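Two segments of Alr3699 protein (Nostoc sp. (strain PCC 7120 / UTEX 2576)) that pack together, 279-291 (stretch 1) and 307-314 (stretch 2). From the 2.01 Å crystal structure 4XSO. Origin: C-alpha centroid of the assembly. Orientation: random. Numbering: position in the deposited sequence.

Stretch 1 279-291: LMAACDLVAHTST
Stretch 2, residues 307-314: GKPVVAAK

How do the two stretches lie against each other? Residues 285-287 and 310-313 are neighbouring strands running in the same direction, their axes 14° apart and 4.8 Å apart at closest approach. The register pairs Val286 with Val310 (CA to CA 4.8 Å) and Ala287 with Val311 (CA to CA 5.0 Å), both as parallel bridges. Phi/psi values are extended, -107/127 at Val286 and -120/133 at Val311. A helix comes in from earlier in the chain and includes 279-281; the chain then leads through Cys283 and Asp284, which are loop, into the first strand.

Which backbone groups satisfy one another? Val286 bonds through both its polar atoms: its N donates to Pro309 O at 3.0 Å, and its O accepts from Val311 N at 3.0 Å. Val311 likewise uses both, since His288 N donates to Val311 O at 2.9 Å and a nearly straight 177°. This alternation, each bonded residue reaching to either side of its bridge partner, is the parallel pattern. CA-H groups approach the same acceptors: Val310 CA lies 3.4 Å from Val286 O, and Ala287 CA 3.5 Å from Val311 O.

What happens where the regular ladder ends? Ala313 N turns to a side chain, donating a weak bond of 3.4 Å to His288 ND1, with a 175° angle. His288 adopts chi1 t (171°) and chi2 -90°, which places Ala313 N at the ring edge, near its plane; ND1 is therefore the acceptor, while NE2 is bonded elsewhere in the structure. His288 O stands 3.3 Å from Ala313 N at a poor angle and receives no hydrogen bond from it, but Ala312 CA approaches that oxygen at 3.3 Å in a CA-H...O contact.

How does Lys308 tie the second stretch to the segment before the first strand? Its CB points toward stretch 1, and the m, m, t, t side chain carries NZ to Cys283 O, a 2.8 Å hydrogen bond. Along the way CE passes 2.9 Å from Ala281 O and 3.3 Å from Met280 O. Ala281 O is 3.2 Å from NZ, but the angle is poor and this is no hydrogen bond. Met280 O already accepts from Cys283 N at 2.9 Å.

What fills the space around these polar links? Leu285 (t, p) brings CD1 to 3.8 Å from Pro309 CB and CD2 to 4.0 Å from Val311 CG1. Val311 (chi1 54°, p) shares a sheet face with Ala287, whose CB meets its CG1 at 3.7 Å. Val286 (t) and Val310 (p) share the other face, with CB and CG2 respectively 4.4 Å apart.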

# COMPACT_ATOMS: atom_id res chain seq x y z
N LEU A 279 8.51 -3.38 45.05
CA LEU A 279 7.73 -2.24 45.52
C LEU A 279 6.31 -2.61 45.79
O LEU A 279 5.81 -2.25 46.81
CB LEU A 279 7.80 -1.10 44.50
CG LEU A 279 9.16 -0.43 44.56
CD1 LEU A 279 9.35 0.42 43.30
CD2 LEU A 279 9.35 0.44 45.81
N MET A 280 5.67 -3.33 44.85
CA MET A 280 4.28 -3.81 45.04
C MET A 280 4.14 -4.64 46.34
O MET A 280 3.24 -4.47 47.18
CB MET A 280 3.87 -4.64 43.83
CG MET A 280 3.62 -3.87 42.51
SD MET A 280 2.90 -4.87 41.20
CE MET A 280 2.55 -3.47 40.11
N ALA A 281 5.07 -5.56 46.52
CA ALA A 281 5.10 -6.38 47.70
C ALA A 281 5.18 -5.54 48.95
O ALA A 281 4.57 -5.88 49.96
CB ALA A 281 6.27 -7.36 47.66
N ALA A 282 5.89 -4.42 48.90
CA ALA A 282 5.95 -3.59 50.06
C ALA A 282 4.73 -2.72 50.31
O ALA A 282 4.65 -2.12 51.34
CB ALA A 282 7.18 -2.77 50.01
N CYS A 283 3.79 -2.64 49.38
CA CYS A 283 2.54 -1.90 49.60
C CYS A 283 1.61 -2.76 50.45
O CYS A 283 1.86 -3.97 50.65
CB CYS A 283 1.89 -1.61 48.27
SG CYS A 283 2.88 -0.41 47.36
N ASP A 284 0.58 -2.13 50.98
CA ASP A 284 -0.50 -2.82 51.65
C ASP A 284 -1.69 -2.88 50.71
O ASP A 284 -2.50 -3.73 50.85
CB ASP A 284 -0.80 -2.10 52.96
CG ASP A 284 0.42 -2.09 53.91
OD1 ASP A 284 0.63 -3.19 54.46
OD2 ASP A 284 1.19 -1.06 54.06
N LEU A 285 -1.74 -2.00 49.71
CA LEU A 285 -2.79 -2.01 48.69
C LEU A 285 -2.21 -1.38 47.45
O LEU A 285 -1.41 -0.46 47.54
CB LEU A 285 -3.99 -1.20 49.17
CG LEU A 285 -5.08 -0.81 48.19
CD1 LEU A 285 -5.78 -2.11 47.76
CD2 LEU A 285 -6.13 0.17 48.81
N VAL A 286 -2.54 -1.93 46.28
CA VAL A 286 -2.11 -1.39 45.01
C VAL A 286 -3.35 -0.75 44.41
O VAL A 286 -4.39 -1.40 44.34
CB VAL A 286 -1.54 -2.46 44.11
CG1 VAL A 286 -1.22 -1.87 42.75
CG2 VAL A 286 -0.27 -3.00 44.77
N ALA A 287 -3.26 0.52 44.03
CA ALA A 287 -4.34 1.19 43.34
C ALA A 287 -4.10 1.49 41.91
O ALA A 287 -3.18 2.22 41.54
CB ALA A 287 -4.67 2.53 44.07
N HIS A 288 -5.06 1.07 41.11
CA HIS A 288 -5.17 1.44 39.71
C HIS A 288 -6.35 2.41 39.66
O HIS A 288 -7.43 2.06 40.12
CB HIS A 288 -5.46 0.17 38.90
CG HIS A 288 -5.81 0.44 37.48
ND1 HIS A 288 -7.11 0.64 37.06
CD2 HIS A 288 -5.04 0.55 36.38
CE1 HIS A 288 -7.13 0.89 35.77
NE2 HIS A 288 -5.88 0.86 35.33
N THR A 289 -6.14 3.62 39.16
CA THR A 289 -7.20 4.65 39.22
C THR A 289 -7.30 5.41 37.91
O THR A 289 -7.54 6.61 37.94
CB THR A 289 -6.91 5.65 40.32
OG1 THR A 289 -5.71 6.37 40.01
CG2 THR A 289 -6.75 4.92 41.64
N SER A 290 -7.04 4.73 36.79
CA SER A 290 -7.17 5.33 35.45
C SER A 290 -8.60 5.83 35.16
O SER A 290 -9.60 5.18 35.51
CB SER A 290 -6.75 4.33 34.39
OG SER A 290 -5.38 4.02 34.54
N THR A 291 -8.69 6.96 34.49
CA THR A 291 -9.97 7.67 34.29
C THR A 291 -10.46 7.46 32.90
O THR A 291 -11.42 8.03 32.52
CB THR A 291 -9.83 9.17 34.55
OG1 THR A 291 -8.74 9.69 33.77
CG2 THR A 291 -9.54 9.42 36.00
N GLY A 307 0.36 -11.19 45.00
CA GLY A 307 -0.39 -11.50 46.18
C GLY A 307 -0.84 -10.27 46.95
O GLY A 307 -0.91 -10.34 48.14
N LYS A 308 -1.19 -9.19 46.30
CA LYS A 308 -1.61 -7.96 47.01
C LYS A 308 -3.07 -7.63 46.79
O LYS A 308 -3.66 -7.95 45.75
CB LYS A 308 -0.77 -6.78 46.51
CG LYS A 308 0.69 -6.87 46.97
CD LYS A 308 0.62 -6.92 48.50
CE LYS A 308 1.87 -6.64 49.20
NZ LYS A 308 1.59 -6.80 50.63
N PRO A 309 -3.69 -7.00 47.77
CA PRO A 309 -5.02 -6.47 47.49
C PRO A 309 -4.86 -5.42 46.39
O PRO A 309 -3.88 -4.64 46.42
CB PRO A 309 -5.37 -5.75 48.77
CG PRO A 309 -4.47 -6.30 49.83
CD PRO A 309 -3.20 -6.55 49.10
N VAL A 310 -5.78 -5.40 45.46
CA VAL A 310 -5.76 -4.46 44.39
C VAL A 310 -7.13 -3.81 44.23
O VAL A 310 -8.18 -4.49 44.28
CB VAL A 310 -5.27 -5.09 43.09
CG1 VAL A 310 -6.28 -6.12 42.55
CG2 VAL A 310 -5.04 -4.03 42.04
N VAL A 311 -7.13 -2.50 44.00
CA VAL A 311 -8.34 -1.76 43.73
C VAL A 311 -8.13 -1.18 42.37
O VAL A 311 -7.08 -0.68 42.10
CB VAL A 311 -8.63 -0.63 44.80
CG1 VAL A 311 -7.50 0.31 45.01
CG2 VAL A 311 -9.89 0.17 44.41
N ALA A 312 -9.12 -1.31 41.50
CA ALA A 312 -9.06 -0.78 40.16
C ALA A 312 -10.28 -0.01 39.75
O ALA A 312 -11.36 -0.14 40.31
CB ALA A 312 -8.87 -1.91 39.15
N ALA A 313 -10.11 0.75 38.68
CA ALA A 313 -11.22 1.56 38.17
C ALA A 313 -12.07 0.62 37.32
O ALA A 313 -11.51 -0.17 36.55
CB ALA A 313 -10.68 2.76 37.38
N LYS A 314 -13.38 0.63 37.53
CA LYS A 314 -14.31 -0.25 36.85
C LYS A 314 -14.64 0.23 35.42
O LYS A 314 -15.69 0.86 35.18
CB LYS A 314 -15.58 -0.38 37.66
CG LYS A 314 -16.47 -1.51 37.22
CD LYS A 314 -17.77 -1.63 38.01
CE LYS A 314 -18.76 -2.53 37.25
NZ LYS A 314 -19.38 -3.57 38.12